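Local coordinates for protein glutamate racemase (Bacillus anthracis, PDB 2DWU) that is a member of the Asp/Glu/hydantoin racemase family, a two-lobed alpha/beta protein that binds d-glutamic acid and a potassium ion, at residues S56-M61 / A82-A87; V62-Q67 / D263-P268; P69-V74 / K226-D231; A76-A81 / N128-A133; I100-R105 / A216-T221. All blocks are in the same frame, centred on the assembly; numbering follows the deposited sequence.

Interactions 1 to 4 each use part of the run helix 51-65, strand 70-75, helix 78-91. Interaction 4 lies at the pocket, where the start of helix 78-91 grips the d-glutamic acid. Its centre is about 12 Å from those of interactions 1 and 5, which it touches. The V58 side chain of interaction 1 is about 10 Å from the ligand, and that of P102 in interaction 5 about 12 Å. Interaction 2 continues helix 51-65 away from the pocket to a potassium site, and M61 CG meets L267 CD1 at 3.6 Å. Interaction 3 adjoins interaction 5 through V74 and L219, and both reach the second subunit.

Interaction 1. Residues S56-M61 / A82-A87; sequences SFVFEM and AATLAA
V58 and T84 meet tip to tip between two helices, the methyl CG2 of T84 pressed against the fork of the valine. In the T84 conformer described here, one of two deposited, V58 CG1 is 3.5 Å from T84 CG2. The other prong, V58 CG2, stands 3.8 Å from that same T84 CG2, so the methyl fits against the pair. On the valine, CG1 lies anti to the backbone N (chi1 168°), which leaves both prongs spread toward the facing helix. These two helices are successive ones in the parallel alpha/beta domain: helix 51-65 leads into strand 70-75, and helix 78-91 leaves it. Their short segments come within 9.9 Å axis to axis. The N-to-C directions diverge by 57°, consistent with a meeting of only four residues. F59 swings the CE1-CZ edge of its ring toward A87. Its CE1 lies 4.0 Å from A87 CB, and CZ is equally near that methyl, which sits at the ring edge, close to its plane. T84 OG1, 3.5 Å from F59 CE1 and oblique to the ring, is buried here and in this conformer has no polar partner. Helix 78-91 is kinked, the amides of A86 and A87 lacking bonds to the turn before. V58 and F59 both also touch L88, while A83 O receives a hydrogen bond from the Q55 side-chain amide.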
# COMPACT_ATOMS: atom_id res chain seq x y z
N SER B 56 26.73 -0.65 -12.92
CA SER B 56 27.36 -1.79 -13.59
C SER B 56 27.20 -3.07 -12.77
O SER B 56 26.93 -4.13 -13.33
CB SER B 56 28.85 -1.52 -13.87
OG SER B 56 29.63 -1.50 -12.69
N PHE B 57 27.37 -2.97 -11.45
CA PHE B 57 27.20 -4.14 -10.59
C PHE B 57 25.76 -4.68 -10.59
O PHE B 57 25.54 -5.89 -10.51
CB PHE B 57 27.56 -3.83 -9.12
CG PHE B 57 28.98 -3.41 -8.90
CD1 PHE B 57 29.96 -3.57 -9.88
CD2 PHE B 57 29.36 -2.89 -7.66
CE1 PHE B 57 31.29 -3.24 -9.63
CE2 PHE B 57 30.70 -2.55 -7.40
CZ PHE B 57 31.66 -2.73 -8.39
N VAL B 58 24.80 -3.77 -10.60
CA VAL B 58 23.40 -4.17 -10.60
C VAL B 58 23.07 -4.88 -11.91
O VAL B 58 22.39 -5.91 -11.91
CB VAL B 58 22.48 -2.94 -10.41
CG1 VAL B 58 21.02 -3.31 -10.71
CG2 VAL B 58 22.62 -2.43 -8.95
N PHE B 59 23.57 -4.36 -13.02
CA PHE B 59 23.30 -5.04 -14.28
C PHE B 59 23.95 -6.41 -14.34
O PHE B 59 23.44 -7.31 -15.03
CB PHE B 59 23.70 -4.16 -15.47
CG PHE B 59 22.58 -3.25 -15.91
CD1 PHE B 59 22.53 -1.92 -15.48
CD2 PHE B 59 21.53 -3.74 -16.68
CE1 PHE B 59 21.45 -1.10 -15.80
CE2 PHE B 59 20.44 -2.93 -17.01
CZ PHE B 59 20.40 -1.61 -16.57
N GLU B 60 25.07 -6.60 -13.65
CA GLU B 60 25.71 -7.92 -13.59
C GLU B 60 24.79 -8.87 -12.79
O GLU B 60 24.65 -10.03 -13.13
CB GLU B 60 27.08 -7.84 -12.89
CG GLU B 60 28.10 -7.03 -13.66
CD GLU B 60 29.50 -7.19 -13.12
OE1 GLU B 60 29.68 -7.68 -11.98
OE2 GLU B 60 30.46 -6.82 -13.85
N MET B 61 24.15 -8.37 -11.73
CA MET B 61 23.24 -9.23 -10.97
C MET B 61 22.00 -9.55 -11.80
O MET B 61 21.46 -10.65 -11.70
CB MET B 61 22.82 -8.58 -9.64
CG MET B 61 23.91 -8.62 -8.58
SD MET B 61 23.37 -8.10 -6.96
CE MET B 61 23.41 -6.28 -7.12
N ALA B 82 18.35 3.78 -6.15
CA ALA B 82 18.60 5.19 -6.43
C ALA B 82 19.47 5.34 -7.67
O ALA B 82 19.26 6.23 -8.49
CB ALA B 82 19.29 5.85 -5.21
N ALA B 83 20.44 4.45 -7.82
CA ALA B 83 21.34 4.56 -8.94
C ALA B 83 20.87 3.97 -10.27
O ALA B 83 21.21 4.48 -11.34
CB ALA B 83 22.67 3.90 -8.57
N THR B 84 20.03 2.94 -10.22
CA THR B 84 19.68 2.29 -11.48
C THR B 84 18.23 1.94 -11.78
O THR B 84 17.95 1.39 -12.85
CB THR B 84 20.50 0.99 -11.63
OG1 THR B 84 20.14 0.31 -12.84
CG2 THR B 84 20.23 0.07 -10.47
N LEU B 85 17.31 2.24 -10.88
CA LEU B 85 15.92 1.88 -11.14
C LEU B 85 15.40 2.32 -12.52
O LEU B 85 14.80 1.51 -13.23
CB LEU B 85 14.98 2.40 -10.05
CG LEU B 85 13.52 1.91 -10.22
CD1 LEU B 85 13.41 0.40 -10.09
CD2 LEU B 85 12.67 2.59 -9.14
N ALA B 86 15.64 3.57 -12.88
CA ALA B 86 15.17 4.06 -14.18
C ALA B 86 15.78 3.27 -15.32
O ALA B 86 15.08 2.91 -16.28
CB ALA B 86 15.50 5.55 -14.34
N ALA B 87 17.07 2.99 -15.22
CA ALA B 87 17.76 2.25 -16.27
C ALA B 87 17.20 0.84 -16.42
O ALA B 87 17.04 0.33 -17.55
CB ALA B 87 19.24 2.18 -15.96

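Interaction 2. Residues V62-Q67 / D263-P268. With K (potassium ion), chain G.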
# COMPACT_ATOMS: atom_id res chain seq x y z
N VAL B 62 21.54 -8.60 -12.61
CA VAL B 62 20.36 -8.85 -13.44
C VAL B 62 20.68 -9.95 -14.45
O VAL B 62 19.84 -10.80 -14.73
CB VAL B 62 19.90 -7.57 -14.18
CG1 VAL B 62 18.82 -7.92 -15.23
CG2 VAL B 62 19.33 -6.58 -13.17
N GLU B 63 21.90 -9.95 -14.99
CA GLU B 63 22.30 -10.97 -15.95
C GLU B 63 22.25 -12.34 -15.30
O GLU B 63 21.87 -13.33 -15.94
CB GLU B 63 23.72 -10.71 -16.49
CG GLU B 63 23.74 -9.64 -17.56
CD GLU B 63 22.74 -9.91 -18.68
OE1 GLU B 63 22.88 -10.96 -19.36
OE2 GLU B 63 21.81 -9.10 -18.88
N PHE B 64 22.63 -12.41 -14.02
CA PHE B 64 22.57 -13.65 -13.29
C PHE B 64 21.12 -14.09 -13.12
O PHE B 64 20.77 -15.26 -13.35
CB PHE B 64 23.21 -13.51 -11.90
CG PHE B 64 22.95 -14.68 -11.00
CD1 PHE B 64 23.62 -15.89 -11.19
CD2 PHE B 64 21.99 -14.60 -10.00
CE1 PHE B 64 23.33 -17.00 -10.39
CE2 PHE B 64 21.69 -15.71 -9.20
CZ PHE B 64 22.37 -16.91 -9.40
N LEU B 65 20.26 -13.17 -12.70
CA LEU B 65 18.86 -13.51 -12.47
C LEU B 65 18.11 -13.90 -13.73
O LEU B 65 17.13 -14.65 -13.67
CB LEU B 65 18.15 -12.33 -11.76
CG LEU B 65 18.61 -12.09 -10.32
CD1 LEU B 65 17.93 -10.81 -9.77
CD2 LEU B 65 18.27 -13.30 -9.44
N LYS B 66 18.57 -13.41 -14.88
CA LYS B 66 17.91 -13.71 -16.15
C LYS B 66 18.00 -15.18 -16.53
O LYS B 66 17.33 -15.63 -17.46
CB LYS B 66 18.49 -12.84 -17.26
CG LYS B 66 17.84 -11.49 -17.36
CD LYS B 66 18.59 -10.60 -18.35
CE LYS B 66 17.74 -9.42 -18.75
NZ LYS B 66 16.54 -9.87 -19.52
N GLN B 67 18.83 -15.93 -15.81
CA GLN B 67 18.97 -17.35 -16.07
C GLN B 67 17.75 -18.09 -15.53
O GLN B 67 17.52 -19.26 -15.85
CB GLN B 67 20.26 -17.86 -15.42
CG GLN B 67 21.50 -17.12 -15.92
CD GLN B 67 22.78 -17.59 -15.24
OE1 GLN B 67 22.97 -17.40 -14.04
NE2 GLN B 67 23.67 -18.21 -16.02
N ASP B 263 23.75 -20.46 -1.96
CA ASP B 263 24.78 -20.93 -2.89
C ASP B 263 25.67 -19.77 -3.33
O ASP B 263 25.26 -18.61 -3.29
CB ASP B 263 24.14 -21.59 -4.11
CG ASP B 263 23.63 -22.99 -3.81
OD1 ASP B 263 22.41 -23.18 -3.71
OD2 ASP B 263 24.47 -23.91 -3.67
N CYS B 264 26.89 -20.11 -3.75
CA CYS B 264 27.86 -19.12 -4.20
C CYS B 264 27.68 -18.81 -5.68
O CYS B 264 27.20 -19.65 -6.46
CB CYS B 264 29.28 -19.63 -3.96
SG CYS B 264 29.64 -21.16 -4.86
N VAL B 265 28.05 -17.61 -6.09
CA VAL B 265 27.94 -17.20 -7.47
C VAL B 265 29.07 -16.24 -7.77
O VAL B 265 29.51 -15.52 -6.87
CB VAL B 265 26.59 -16.48 -7.74
CG1 VAL B 265 26.33 -15.43 -6.67
CG2 VAL B 265 26.62 -15.80 -9.10
N ASP B 266 29.56 -16.26 -9.01
CA ASP B 266 30.61 -15.35 -9.45
C ASP B 266 30.04 -14.38 -10.47
O ASP B 266 29.38 -14.80 -11.42
CB ASP B 266 31.76 -16.11 -10.13
CG ASP B 266 32.70 -16.77 -9.16
OD1 ASP B 266 33.61 -17.49 -9.61
OD2 ASP B 266 32.56 -16.57 -7.94
N LEU B 267 30.30 -13.10 -10.28
CA LEU B 267 29.85 -12.09 -11.23
C LEU B 267 31.12 -11.49 -11.80
O LEU B 267 32.12 -11.36 -11.08
CB LEU B 267 29.03 -11.00 -10.54
CG LEU B 267 27.76 -11.49 -9.84
CD1 LEU B 267 27.09 -10.31 -9.15
CD2 LEU B 267 26.83 -12.15 -10.84
N PRO B 268 31.13 -11.14 -13.10
CA PRO B 268 30.04 -11.28 -14.06
C PRO B 268 29.85 -12.74 -14.47
O PRO B 268 30.80 -13.53 -14.44
CB PRO B 268 30.49 -10.40 -15.23
CG PRO B 268 31.98 -10.51 -15.17
CD PRO B 268 32.26 -10.40 -13.69
K K G . 32.17 -14.48 -6.07
O HOH W 1 31.53 -12.27 -7.91
O HOH W 2 34.22 -12.70 -7.88
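F64 brings one side of its ring, CD1 and CE1, to V265 CG2, a methyl from the far end of the chain. The ring carbon CD1 is 3.7 Å from V265 CG2, and CE1 is just as near, so the methyl rests obliquely beside one C-C bond of the ring. With CG anti to the backbone N (chi1 169°), the ring projects out from the helix toward the C-terminal chain. Its CB takes part too, lying 4.0 Å from L267 CD2. F240 packs against F64 edge-to-face, and I38 touches both F64 and V265. The next residue, L65, turns instead to L70 and L73 of strand 70-75, and at K66 the amide bonds back to V62 O at 2.9 Å. Across the contact, the backbone that carries V265 and L267 also holds a potassium ion. V265 O is 3.0 Å from the metal, and D266 OD2 is nearer, at 2.8 Å. A water bound to the potassium accepts from L267 N at 2.8 Å. Helix 51-65 thus packs on a face of the six-stranded parallel sheet, and F64 reaches the chain that follows an outermost strand, 262-264, into a potassium site made of two backbone carbonyls (V265 and T242), a carboxylate and waters.

Interaction 3. Residues P69-V74 / K226-D231; sequences PLKALV and KGILAD
K71 reaches I228 just beyond the end of helix 211-226, where G227, with positive phi, closes the helix in a Schellman motif. The lysine sits where strand 70-75 turns a corner in the six-stranded parallel sheet, and its side chain spans the gap to the chain leaving the helix. The polar part is one direct hydrogen bond, K71 NZ to I228 O at 2.7 Å. The nitrogen lies in the carbonyl plane, with a C=O...N angle of 160°. A bend about the CG-CD bond (chi3 68°) steers the end of the lysine onto that oxygen. E33 supplies a second, charged link: its OE1 forms a salt bridge with K71 NZ, while its OE2 accepts from A230 N. One carboxylate thereby serves two neighbouring donors, which would probably help balance the buried ammonium. Apolar contact is looser. I228 CD1 lies 4.4 Å from K71 CD and leans toward the lysine backbone. L223 of helix 211-226 touches both side chains, and L229, pointing away from the lysine, packs on L137 of the second subunit. Beyond the hydrogen bond, K71 NZ comes within 3.6 Å of the methyl carbon A230 CB.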
# COMPACT_ATOMS: atom_id res chain seq x y z
N PRO B 69 13.37 -18.08 -14.67
CA PRO B 69 12.16 -17.53 -15.29
C PRO B 69 11.57 -16.41 -14.44
O PRO B 69 10.72 -16.66 -13.60
CB PRO B 69 11.23 -18.74 -15.37
CG PRO B 69 11.60 -19.55 -14.17
CD PRO B 69 13.12 -19.40 -14.06
N LEU B 70 12.01 -15.17 -14.66
CA LEU B 70 11.50 -14.05 -13.86
C LEU B 70 10.16 -13.50 -14.28
O LEU B 70 9.93 -13.24 -15.47
CB LEU B 70 12.49 -12.86 -13.91
CG LEU B 70 13.96 -13.17 -13.60
CD1 LEU B 70 14.81 -11.89 -13.71
CD2 LEU B 70 14.05 -13.77 -12.22
N LYS B 71 9.27 -13.29 -13.32
CA LYS B 71 7.99 -12.68 -13.63
C LYS B 71 8.07 -11.20 -13.23
O LYS B 71 7.32 -10.37 -13.72
CB LYS B 71 6.81 -13.36 -12.89
CG LYS B 71 6.72 -13.12 -11.39
CD LYS B 71 5.30 -13.44 -10.80
CE LYS B 71 4.94 -14.92 -10.84
NZ LYS B 71 3.71 -15.22 -10.05
N ALA B 72 9.02 -10.88 -12.35
CA ALA B 72 9.22 -9.51 -11.87
C ALA B 72 10.58 -9.42 -11.18
O ALA B 72 11.12 -10.44 -10.77
CB ALA B 72 8.10 -9.13 -10.87
N LEU B 73 11.10 -8.20 -11.06
CA LEU B 73 12.38 -7.96 -10.42
C LEU B 73 12.19 -6.94 -9.30
O LEU B 73 11.56 -5.90 -9.51
CB LEU B 73 13.39 -7.40 -11.44
CG LEU B 73 14.73 -6.94 -10.81
CD1 LEU B 73 15.46 -8.13 -10.17
CD2 LEU B 73 15.57 -6.30 -11.91
N VAL B 74 12.72 -7.25 -8.12
CA VAL B 74 12.67 -6.30 -6.99
C VAL B 74 14.11 -5.87 -6.69
O VAL B 74 15.01 -6.71 -6.49
CB VAL B 74 12.09 -6.94 -5.72
CG1 VAL B 74 12.20 -5.96 -4.53
CG2 VAL B 74 10.61 -7.29 -5.97
N LYS B 226 -1.67 -6.92 -12.84
CA LYS B 226 -1.23 -7.55 -14.08
C LYS B 226 -1.80 -8.95 -14.28
O LYS B 226 -1.65 -9.53 -15.35
CB LYS B 226 0.29 -7.62 -14.10
CG LYS B 226 0.98 -6.28 -13.92
CD LYS B 226 1.36 -5.69 -15.24
CE LYS B 226 2.41 -6.56 -15.91
NZ LYS B 226 2.71 -6.08 -17.28
N GLY B 227 -2.46 -9.49 -13.26
CA GLY B 227 -3.04 -10.82 -13.37
C GLY B 227 -2.01 -11.93 -13.39
O GLY B 227 -2.22 -12.97 -14.04
N ILE B 228 -0.91 -11.75 -12.66
CA ILE B 228 0.16 -12.74 -12.66
C ILE B 228 0.56 -13.30 -11.30
O ILE B 228 1.69 -13.72 -11.10
CB ILE B 228 1.43 -12.20 -13.37
CG1 ILE B 228 1.93 -10.93 -12.68
CG2 ILE B 228 1.11 -11.88 -14.85
CD1 ILE B 228 3.24 -10.37 -13.24
N LEU B 229 -0.39 -13.32 -10.37
CA LEU B 229 -0.12 -13.88 -9.05
C LEU B 229 0.06 -15.40 -9.15
O LEU B 229 -0.62 -16.06 -9.94
CB LEU B 229 -1.29 -13.62 -8.09
CG LEU B 229 -1.53 -12.20 -7.58
CD1 LEU B 229 -2.89 -12.15 -6.90
CD2 LEU B 229 -0.43 -11.80 -6.62
N ALA B 230 0.99 -15.94 -8.36
CA ALA B 230 1.19 -17.39 -8.31
C ALA B 230 0.10 -18.00 -7.43
O ALA B 230 -0.53 -17.29 -6.63
CB ALA B 230 2.56 -17.69 -7.70
N ASP B 231 -0.13 -19.31 -7.59
CA ASP B 231 -1.11 -20.01 -6.77
C ASP B 231 -0.47 -21.17 -5.99
O ASP B 231 -1.17 -21.99 -5.42
CB ASP B 231 -2.27 -20.51 -7.63
CG ASP B 231 -1.86 -21.60 -8.61
OD1 ASP B 231 -2.78 -22.21 -9.20
OD2 ASP B 231 -0.65 -21.84 -8.81

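Interaction 4. Residues A76-A81 / N128-A133. With DGL (D-glutamic acid), chain H.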
# COMPACT_ATOMS: atom_id res chain seq x y z
N ALA B 76 15.92 -4.61 -4.08
CA ALA B 76 15.75 -4.51 -2.64
C ALA B 76 16.65 -3.48 -1.96
O ALA B 76 16.36 -3.02 -0.84
CB ALA B 76 15.98 -5.90 -2.01
N CYS B 77 17.75 -3.16 -2.62
CA CYS B 77 18.74 -2.21 -2.10
C CYS B 77 18.36 -0.78 -2.45
O CYS B 77 18.18 -0.47 -3.62
CB CYS B 77 20.09 -2.56 -2.74
SG CYS B 77 21.45 -1.49 -2.27
N ASN B 78 18.22 0.08 -1.43
CA ASN B 78 17.85 1.47 -1.69
C ASN B 78 18.94 2.19 -2.48
O ASN B 78 18.62 3.03 -3.33
CB ASN B 78 17.58 2.22 -0.36
CG ASN B 78 16.42 1.61 0.43
OD1 ASN B 78 15.29 2.18 0.50
ND2 ASN B 78 16.67 0.49 1.03
N THR B 79 20.21 1.88 -2.20
CA THR B 79 21.34 2.50 -2.92
C THR B 79 21.32 2.11 -4.40
O THR B 79 21.49 2.95 -5.29
CB THR B 79 22.68 2.07 -2.29
OG1 THR B 79 22.69 2.43 -0.90
CG2 THR B 79 23.86 2.73 -3.00
N ALA B 80 21.07 0.82 -4.63
CA ALA B 80 21.01 0.29 -5.98
C ALA B 80 19.81 0.88 -6.71
O ALA B 80 19.90 1.26 -7.89
CB ALA B 80 20.93 -1.25 -5.92
N ALA B 81 18.67 1.00 -6.01
CA ALA B 81 17.49 1.56 -6.65
C ALA B 81 17.72 3.02 -7.04
O ALA B 81 17.34 3.45 -8.14
CB ALA B 81 16.27 1.44 -5.76
N ASN B 128 18.92 12.18 -4.37
CA ASN B 128 17.73 12.97 -4.09
C ASN B 128 16.47 12.29 -4.63
O ASN B 128 15.45 12.93 -4.86
CB ASN B 128 17.83 14.39 -4.65
CG ASN B 128 16.98 15.37 -3.84
OD1 ASN B 128 16.92 15.27 -2.60
ND2 ASN B 128 16.33 16.31 -4.52
N MET B 129 16.53 10.97 -4.84
CA MET B 129 15.37 10.27 -5.39
C MET B 129 14.15 10.31 -4.48
O MET B 129 13.02 10.33 -4.96
CB MET B 129 15.71 8.81 -5.74
CG MET B 129 14.52 8.07 -6.35
SD MET B 129 14.91 6.45 -7.04
CE MET B 129 15.95 6.97 -8.32
N TYR B 130 14.36 10.31 -3.16
CA TYR B 130 13.22 10.36 -2.26
C TYR B 130 12.47 11.67 -2.40
O TYR B 130 11.26 11.65 -2.53
CB TYR B 130 13.64 10.13 -0.81
CG TYR B 130 13.65 8.66 -0.45
CD1 TYR B 130 12.46 7.99 -0.23
CD2 TYR B 130 14.86 7.96 -0.37
CE1 TYR B 130 12.46 6.60 0.09
CE2 TYR B 130 14.87 6.60 -0.06
CZ TYR B 130 13.69 5.94 0.16
OH TYR B 130 13.75 4.59 0.45
N GLU B 131 13.18 12.80 -2.39
CA GLU B 131 12.50 14.08 -2.55
C GLU B 131 11.82 14.14 -3.91
O GLU B 131 10.66 14.59 -4.01
CB GLU B 131 13.49 15.25 -2.42
CG GLU B 131 12.75 16.59 -2.43
CD GLU B 131 13.64 17.78 -2.12
OE1 GLU B 131 13.17 18.69 -1.41
OE2 GLU B 131 14.80 17.81 -2.58
N LYS B 132 12.50 13.67 -4.96
CA LYS B 132 11.90 13.70 -6.28
C LYS B 132 10.65 12.82 -6.36
O LYS B 132 9.66 13.22 -6.94
CB LYS B 132 12.91 13.29 -7.34
CG LYS B 132 14.02 14.33 -7.46
CD LYS B 132 14.87 14.11 -8.67
CE LYS B 132 15.69 12.86 -8.58
NZ LYS B 132 16.41 12.65 -9.89
N ALA B 133 10.70 11.63 -5.76
CA ALA B 133 9.53 10.76 -5.80
C ALA B 133 8.37 11.35 -5.02
O ALA B 133 7.21 11.27 -5.45
CB ALA B 133 9.89 9.37 -5.23
N DGL H . 21.56 -2.40 0.94
CA DGL H . 22.09 -1.00 1.09
C DGL H . 20.97 -0.03 1.02
O DGL H . 21.16 1.17 0.81
CB DGL H . 22.83 -0.86 2.44
CG DGL H . 24.22 -1.51 2.28
CD DGL H . 25.11 -0.90 1.28
OE1 DGL H . 25.64 0.21 1.41
OE2 DGL H . 25.30 -1.60 0.19
OXT DGL H . 19.76 -0.49 1.18
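Y130 brings its phenol oxygen to the amide of N78, the tyrosine OH lying 2.9 Å from N78 OD1 in a weak hydrogen bond. The oxygen OD1 lies at the ring edge, near the ring plane, and the amide and ring planes are 23° apart. S211 OG also hydrogen-bonds to OD1. Y130 stands in the second shell, behind the first-shell asparagine. With CG anti to the carbonyl carbon (chi1 -62°), the N78 amide lies between tyrosine and ligand, OD1 toward Y130 and ND2 toward the d-glutamic acid. ND2 of N78 donates to ligand OXT at 3.2 Å along a nearly straight path (165°). The backbone N of N78 donates to the same ligand OXT at 3.1 Å, so one residue grips this oxygen twice. T79 does likewise for the other carboxylate oxygen: its OG1 is 2.6 Å from ligand O, and its backbone N donates there as well. The hydroxyl is itself hydrogen-bonded to T121. C77 stands at the N-cap of helix 78-91, where its SG accepts from A80 N at 3.3 Å. The same sulfur, C77 SG, lies 3.3 Å from the ligand N. Away from the ligand, M129, in one of two deposited conformers, puts its CE 3.8 Å from A81 O. S15, Y46, G47 and T189 give further hydrogen bonds to the ligand. The carboxylate formed by O and OXT sits at the amino end of helix 78-91, whose dipole would probably favour its charge, in the d-glutamic acid pocket of this racemase-family protein.

Interaction 5. Residues I100-R105 / A216-T221; sequences IHPGAR and AIELST
R105 and E218 form a salt bridge in which the arginine offers its side, one nitrogen to each carboxylate oxygen. R105 NE donates to E218 OE1 at 2.9 Å, almost straight at 172°. The second bond, R105 NH2 to E218 OE2, has the same length of 2.9 Å but is more bent, and it uses the syn lone pair of OE2. Because the guanidinium and carboxylate planes are 32° apart, the pair is not flat: OE1 lies close to the guanidinium plane while OE2 is tilted from it. The third nitrogen, NH1, turns to the second subunit, where it is hydrogen-bonded to Q224 OE1 and S220 OG. In return S220 OG is bonded by R105 of the second subunit, so the bridge stands beside a reciprocal set of bonds across the dimer. E218 reaches the arginine by a bend about its CB-CG bond (chi2 119°), well away from a staggered angle. That bend lays its carboxylate carbon against P102, with E218 CD 3.5 Å from P102 CG. The proline ring also meets the aliphatic part of the glutamate, CG to E218 CB at 3.7 Å, the two side chains crossing near a right angle. Helix 100-110 has its other flanks against helices 78-91 and 129-137, through I100 and H101, whereas helix 211-226 is backed by helix 20-29 through A216.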
# COMPACT_ATOMS: atom_id res chain seq x y z
N ILE B 100 12.34 2.43 -3.12
CA ILE B 100 12.18 3.86 -2.82
C ILE B 100 10.75 4.38 -2.99
O ILE B 100 10.20 4.93 -2.03
CB ILE B 100 13.18 4.69 -3.66
CG1 ILE B 100 14.61 4.32 -3.23
CG2 ILE B 100 12.91 6.23 -3.51
CD1 ILE B 100 15.70 5.05 -3.99
N HIS B 101 10.15 4.18 -4.16
CA HIS B 101 8.81 4.68 -4.40
C HIS B 101 7.75 4.12 -3.45
O HIS B 101 6.86 4.86 -3.02
CB HIS B 101 8.43 4.48 -5.87
CG HIS B 101 9.23 5.35 -6.80
ND1 HIS B 101 10.53 5.06 -7.16
CD2 HIS B 101 8.92 6.53 -7.40
CE1 HIS B 101 10.99 6.03 -7.94
NE2 HIS B 101 10.03 6.93 -8.10
N PRO B 102 7.82 2.82 -3.11
CA PRO B 102 6.81 2.30 -2.19
C PRO B 102 6.89 3.00 -0.84
O PRO B 102 5.86 3.27 -0.21
CB PRO B 102 7.16 0.80 -2.08
CG PRO B 102 7.70 0.50 -3.43
CD PRO B 102 8.61 1.73 -3.70
N GLY B 103 8.11 3.32 -0.40
CA GLY B 103 8.30 4.02 0.88
C GLY B 103 7.75 5.45 0.82
O GLY B 103 7.10 5.90 1.76
N ALA B 104 8.02 6.14 -0.29
CA ALA B 104 7.50 7.51 -0.47
C ALA B 104 5.97 7.49 -0.47
O ALA B 104 5.33 8.32 0.18
CB ALA B 104 8.01 8.10 -1.78
N ARG B 105 5.39 6.53 -1.19
CA ARG B 105 3.94 6.44 -1.27
C ARG B 105 3.31 6.22 0.12
O ARG B 105 2.29 6.83 0.47
CB ARG B 105 3.57 5.28 -2.22
CG ARG B 105 2.20 5.46 -2.87
CD ARG B 105 1.86 4.23 -3.74
NE ARG B 105 2.97 3.85 -4.62
CZ ARG B 105 3.42 4.54 -5.67
NH1 ARG B 105 2.87 5.70 -6.03
NH2 ARG B 105 4.47 4.07 -6.37
N ALA B 216 6.77 -4.89 -0.37
CA ALA B 216 6.05 -6.13 -0.60
C ALA B 216 4.59 -5.86 -0.98
O ALA B 216 4.04 -6.51 -1.88
CB ALA B 216 6.13 -7.06 0.65
N ILE B 217 3.94 -4.88 -0.34
CA ILE B 217 2.57 -4.63 -0.70
C ILE B 217 2.50 -3.97 -2.08
O ILE B 217 1.58 -4.21 -2.84
CB ILE B 217 1.81 -3.83 0.41
CG1 ILE B 217 0.32 -3.80 0.07
CG2 ILE B 217 2.41 -2.43 0.60
CD1 ILE B 217 -0.54 -3.41 1.26
N GLU B 218 3.52 -3.17 -2.45
CA GLU B 218 3.54 -2.57 -3.78
C GLU B 218 3.66 -3.67 -4.84
O GLU B 218 2.97 -3.67 -5.85
CB GLU B 218 4.72 -1.59 -3.91
CG GLU B 218 4.76 -0.88 -5.26
CD GLU B 218 4.63 0.65 -5.19
OE1 GLU B 218 4.13 1.24 -4.20
OE2 GLU B 218 5.04 1.27 -6.20
N LEU B 219 4.55 -4.63 -4.60
CA LEU B 219 4.70 -5.76 -5.52
C LEU B 219 3.37 -6.53 -5.62
O LEU B 219 2.92 -6.88 -6.72
CB LEU B 219 5.80 -6.71 -5.00
CG LEU B 219 6.00 -8.00 -5.80
CD1 LEU B 219 6.44 -7.68 -7.23
CD2 LEU B 219 7.02 -8.87 -5.09
N SER B 220 2.74 -6.80 -4.47
CA SER B 220 1.46 -7.51 -4.45
C SER B 220 0.42 -6.78 -5.35
O SER B 220 -0.26 -7.40 -6.18
CB SER B 220 0.96 -7.64 -2.99
OG SER B 220 -0.31 -8.29 -2.95
N THR B 221 0.34 -5.47 -5.20
CA THR B 221 -0.59 -4.66 -5.95
C THR B 221 -0.35 -4.80 -7.46
O THR B 221 -1.29 -4.99 -8.24
CB THR B 221 -0.43 -3.17 -5.55
OG1 THR B 221 -0.67 -3.00 -4.15
CG2 THR B 221 -1.40 -2.30 -6.36